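Local coordinates for protein ribose-phosphate pyrophosphokinase (Mycobacterium smegmatis, PDB 5MP7) that probably transfers the pyrophosphoryl group of ATP to the 1-hydroxyl of ribose 5-phosphate, making the central metabolite PRPP with the help of magnesium, at residues 290-293 / 294-298; 261-264 / 265-269. All blocks are in the same frame, centred on the assembly; numbering follows the deposited sequence.

Interaction 1 of 2, residues 290-293 / 294-298; sequences DKRF and PQLTV
The carbonyl of Phe293 receives the amide of Leu296, with N of Leu296 3.2 Å from O of Phe293 and an N-H...O angle of 149°. The donor stands well above the carbonyl plane rather than on a lone pair, and the bond closes a type I beta turn with Pro294 and Gln295 at its two corners. Proline suits the first corner, since its ring already holds phi near the value the turn needs.

The turn also brings the Phe293 ring under Leu296. With chi1 at 57°, CG of Phe293 sits between its backbone N and carbonyl carbon, folding the ring back onto the turn. Leu296 CB then rests squarely over one ring face, 3.9 Å from the ring centroid and 9° off the normal, a CH-pi contact. Its two methyls spread beyond CB: CD1 lies near Phe293 CZ and CE1, while CD2 leans toward the carbonyl O of Lys291 at 3.9 Å. At the ring edge, near its plane, Gln295 OE1 comes 3.6 Å from Phe293 CD2, the amide plane turned well away from that of the ring. The bend at chi2 of Gln295 folds the amide back to this edge; its NE2 makes a weak hydrogen bond to Ala272 O.

Farther out, Arg292 runs extended over the surface and lays NH1 3.6 Å from Val298 CG2, obliquely to the guanidinium plane, while its NE forms a salt bridge with Glu289. Inward, Leu296 and Val298 lean on Val281 of the neighbouring strand 278-282, and Phe293 meets Leu271 and Ala272 of helix 267-273. The whole is a tight turn feeding an edge strand: within this chain, residues 296-299 form the outermost parallel strand of the C-terminal, PRTase-like alpha/beta domain.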
loop_
_atom_site.group_PDB
_atom_site.type_symbol
_atom_site.label_atom_id
_atom_site.label_comp_id
_atom_site.label_asym_id
_atom_site.label_seq_id
_atom_site.Cartn_x
_atom_site.Cartn_y
_atom_site.Cartn_z
ATOM N N ASP A 290 -1.945 32.543 -43.768
ATOM C CA ASP A 290 -0.559 32.076 -43.732
ATOM C C ASP A 290 0.111 31.880 -45.108
ATOM O O ASP A 290 1.330 31.920 -45.214
ATOM C CB ASP A 290 -0.466 30.771 -42.926
ATOM C CG ASP A 290 -0.698 30.993 -41.433
ATOM O OD1 ASP A 290 -0.696 32.166 -40.984
ATOM O OD2 ASP A 290 -0.899 29.992 -40.713
ATOM N N LYS A 291 -0.681 31.647 -46.151
ATOM C CA LYS A 291 -0.154 31.400 -47.482
ATOM C C LYS A 291 -0.070 32.681 -48.308
ATOM O O LYS A 291 0.529 32.664 -49.393
ATOM C CB LYS A 291 -1.003 30.320 -48.216
ATOM C CG LYS A 291 -1.233 29.048 -47.388
ATOM C CD LYS A 291 -1.543 27.800 -48.222
ATOM C CE LYS A 291 -2.097 26.682 -47.324
ATOM N NZ LYS A 291 -1.422 25.407 -47.561
ATOM N N ARG A 292 -0.649 33.773 -47.810
ATOM C CA ARG A 292 -0.649 35.042 -48.533
ATOM C C ARG A 292 0.669 35.824 -48.429
ATOM O O ARG A 292 1.458 35.651 -47.491
ATOM C CB ARG A 292 -1.798 35.932 -48.115
ATOM C CG ARG A 292 -3.027 35.608 -48.912
ATOM C CD ARG A 292 -4.270 36.359 -48.489
ATOM N NE ARG A 292 -5.466 35.643 -48.930
ATOM C CZ ARG A 292 -5.916 35.580 -50.182
ATOM N NH1 ARG A 292 -5.307 36.276 -51.152
ATOM N NH2 ARG A 292 -7.004 34.835 -50.435
ATOM N N PHE A 293 0.925 36.596 -49.486
ATOM C CA PHE A 293 2.091 37.464 -49.608
ATOM C C PHE A 293 1.798 38.540 -50.653
ATOM O O PHE A 293 0.796 38.454 -51.374
ATOM C CB PHE A 293 3.401 36.688 -49.892
ATOM C CG PHE A 293 3.384 35.829 -51.130
ATOM C CD1 PHE A 293 2.776 34.580 -51.109
ATOM C CD2 PHE A 293 4.026 36.224 -52.285
ATOM C CE1 PHE A 293 2.755 33.766 -52.233
ATOM C CE2 PHE A 293 4.040 35.410 -53.408
ATOM C CZ PHE A 293 3.403 34.182 -53.383
ATOM N N PRO A 294 2.622 39.591 -50.693
ATOM C CA PRO A 294 2.194 40.774 -51.459
ATOM C C PRO A 294 2.070 40.585 -52.986
ATOM O O PRO A 294 1.138 41.118 -53.598
ATOM C CB PRO A 294 3.280 41.796 -51.114
ATOM C CG PRO A 294 3.708 41.402 -49.736
ATOM C CD PRO A 294 3.770 39.914 -49.814
ATOM N N GLN A 295 2.965 39.797 -53.574
ATOM C CA GLN A 295 2.938 39.534 -55.012
ATOM C C GLN A 295 1.804 38.599 -55.446
ATOM O O GLN A 295 1.532 38.503 -56.634
ATOM C CB GLN A 295 4.242 38.904 -55.463
ATOM C CG GLN A 295 5.456 39.800 -55.297
ATOM C CD GLN A 295 6.051 39.719 -53.888
ATOM O OE1 GLN A 295 5.340 39.548 -52.905
ATOM N NE2 GLN A 295 7.367 39.827 -53.785
ATOM N N LEU A 296 1.154 37.931 -54.494
ATOM C CA LEU A 296 0.089 36.991 -54.756
ATOM C C LEU A 296 -1.246 37.607 -55.145
ATOM O O LEU A 296 -1.777 38.437 -54.460
ATOM C CB LEU A 296 -0.126 36.098 -53.529
ATOM C CG LEU A 296 -1.021 34.907 -53.827
ATOM C CD1 LEU A 296 -0.391 33.944 -54.822
ATOM C CD2 LEU A 296 -1.314 34.180 -52.524
ATOM N N THR A 297 -1.788 37.145 -56.244
ATOM C CA THR A 297 -3.107 37.531 -56.724
ATOM C C THR A 297 -3.951 36.287 -56.877
ATOM O O THR A 297 -3.484 35.302 -57.413
ATOM C CB THR A 297 -2.989 38.175 -58.090
ATOM O OG1 THR A 297 -2.158 39.343 -57.958
ATOM C CG2 THR A 297 -4.355 38.540 -58.651
ATOM N N VAL A 298 -5.172 36.315 -56.355
ATOM C CA VAL A 298 -6.064 35.163 -56.398
ATOM C C VAL A 298 -7.271 35.495 -57.205
ATOM O O VAL A 298 -7.960 36.463 -56.904
ATOM C CB VAL A 298 -6.493 34.716 -54.992
ATOM C CG1 VAL A 298 -7.370 33.492 -55.063
ATOM C CG2 VAL A 298 -5.248 34.382 -54.172
#

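Interaction 2 of 2, residues 261-264 / 265-269; sequences GVLS and DPAPQ
Ser264 and Ala267 hold the tight side of this bend: N of Ala267 donates to O of Ser264 at 3.2 Å, with an N-H...O angle of 158° and the donor tilted out of the carbonyl plane. The methyl of Ala267 presses against the same peptide, its CB 3.3 Å from Ser264 O. The same methyl also meets Leu263: Ala267 CB lies 4.0 Å from CA of Leu263 and 4.2 Å from its CD2. Leu263, Ser264 and Ala267 are all buried. Pro268 adds its ring CD 4.0 Å from Leu263 O.

The bond closes a type II' beta turn, with Asp265 and Pro266 at the corners. Asp265 takes the positive phi, 59°, which this turn demands of its first corner, and Pro266 follows as N-cap of helix 267-273. The loop thus leaves the end of strand 260-261 and enters the helix within a few residues. Beside it lies the ribose 5-phosphate site inferred for this enzyme: Ser264 OG, turned beside its own backbone N, hydrogen-bonds to Asp234 OD1, a predicted binding residue. Leu263 and Ser264 also have backbone hydrogen bonds to Ile233 and Asp234, tying this loop to that one.

The solvent side is different: close to the peptide, but with no hydrogen bond across the turn from the side chain. Asp265 is exposed, and its carboxylate folds back over the preceding peptide, OD1 lying 3.1 Å from Ser264 CB. Chi1 of 52° sets CG between the backbone N and carbonyl carbon of Asp265. Both carboxylate oxygens are acceptors, as is Ser264 O, so no hydrogen bond forms between them. Ala44 of another subunit packs on Ser264 and Asp265 here, while CB of Pro266 points away from 261-264, though its ring CD stays near Ser264 O.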
loop_
_atom_site.group_PDB
_atom_site.type_symbol
_atom_site.label_atom_id
_atom_site.label_comp_id
_atom_site.label_asym_id
_atom_site.label_seq_id
_atom_site.Cartn_x
_atom_site.Cartn_y
_atom_site.Cartn_z
ATOM N N GLY A 261 -2.997 26.649 -56.125
ATOM C CA GLY A 261 -2.082 27.113 -55.131
ATOM C C GLY A 261 -2.196 26.151 -53.986
ATOM O O GLY A 261 -3.073 26.297 -53.171
ATOM N N VAL A 262 -1.299 25.178 -53.927
ATOM C CA VAL A 262 -1.232 24.243 -52.808
ATOM C C VAL A 262 -0.432 24.949 -51.744
ATOM O O VAL A 262 -0.788 24.936 -50.582
ATOM C CB VAL A 262 -0.549 22.931 -53.201
ATOM C CG1 VAL A 262 -0.507 21.961 -52.036
ATOM C CG2 VAL A 262 -1.239 22.293 -54.415
ATOM N N LEU A 263 0.676 25.558 -52.172
ATOM C CA LEU A 263 1.482 26.485 -51.347
ATOM C C LEU A 263 1.844 25.961 -49.964
ATOM O O LEU A 263 1.673 26.631 -48.965
ATOM C CB LEU A 263 0.787 27.831 -51.247
ATOM C CG LEU A 263 0.622 28.544 -52.595
ATOM C CD1 LEU A 263 -0.295 29.742 -52.424
ATOM C CD2 LEU A 263 1.953 29.010 -53.165
ATOM N N SER A 264 2.355 24.745 -49.920
ATOM C CA SER A 264 2.767 24.131 -48.675
ATOM C C SER A 264 4.072 24.714 -48.179
ATOM O O SER A 264 4.841 25.251 -48.965
ATOM C CB SER A 264 3.000 22.636 -48.911
ATOM O OG SER A 264 2.021 22.046 -49.733
ATOM N N ASP A 265 4.323 24.546 -46.879
ATOM C CA ASP A 265 5.644 24.723 -46.237
ATOM C C ASP A 265 6.233 26.126 -46.412
ATOM O O ASP A 265 5.580 27.115 -46.002
ATOM C CB ASP A 265 6.609 23.519 -46.488
ATOM C CG ASP A 265 6.770 23.112 -47.975
ATOM O OD1 ASP A 265 6.040 22.263 -48.489
ATOM O OD2 ASP A 265 7.675 23.586 -48.637
ATOM N N PRO A 266 7.422 26.237 -47.034
ATOM C CA PRO A 266 8.115 27.486 -47.192
ATOM C C PRO A 266 7.785 28.203 -48.513
ATOM O O PRO A 266 8.452 29.191 -48.835
ATOM C CB PRO A 266 9.566 27.019 -47.200
ATOM C CG PRO A 266 9.492 25.727 -47.925
ATOM C CD PRO A 266 8.154 25.187 -47.739
ATOM N N ALA A 267 6.788 27.721 -49.264
ATOM C CA ALA A 267 6.503 28.270 -50.585
ATOM C C ALA A 267 6.162 29.746 -50.532
ATOM O O ALA A 267 6.669 30.490 -51.319
ATOM C CB ALA A 267 5.397 27.510 -51.285
ATOM N N PRO A 268 5.320 30.165 -49.587
ATOM C CA PRO A 268 5.044 31.606 -49.488
ATOM C C PRO A 268 6.289 32.466 -49.266
ATOM O O PRO A 268 6.493 33.449 -49.941
ATOM C CB PRO A 268 4.109 31.696 -48.293
ATOM C CG PRO A 268 3.520 30.331 -48.190
ATOM C CD PRO A 268 4.601 29.389 -48.564
ATOM N N GLN A 269 7.127 32.059 -48.338
ATOM C CA GLN A 269 8.391 32.722 -48.082
ATOM C C GLN A 269 9.359 32.644 -49.293
ATOM O O GLN A 269 9.994 33.629 -49.670
ATOM C CB GLN A 269 8.968 32.057 -46.846
ATOM C CG GLN A 269 10.477 32.215 -46.710
ATOM C CD GLN A 269 10.755 33.274 -45.675
ATOM O OE1 GLN A 269 10.403 33.093 -44.492
ATOM N NE2 GLN A 269 11.310 34.408 -46.096
#

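Overall arrangement
Following the chain from the N terminus, interaction 2 comes first, turning from strand 260-261 into helix 267-273. The chain then runs through strand 278-282 and a loop before interaction 1 makes its own turn into strand 296-299, at the edge of the sheet within this chain. Interaction 2 closes before interaction 1 opens, so the two are in series and neither nest nor cross. They nevertheless touch, their centres about 10 Å apart: Lys291 NZ probably hydrogen-bonds to Val262 O at 3.1 Å, and Pro268 packs against the carbonyl oxygens of Asp290 and Lys291. Together they join the loop beside the predicted ribose 5-phosphate site to that edge of the C-terminal domain.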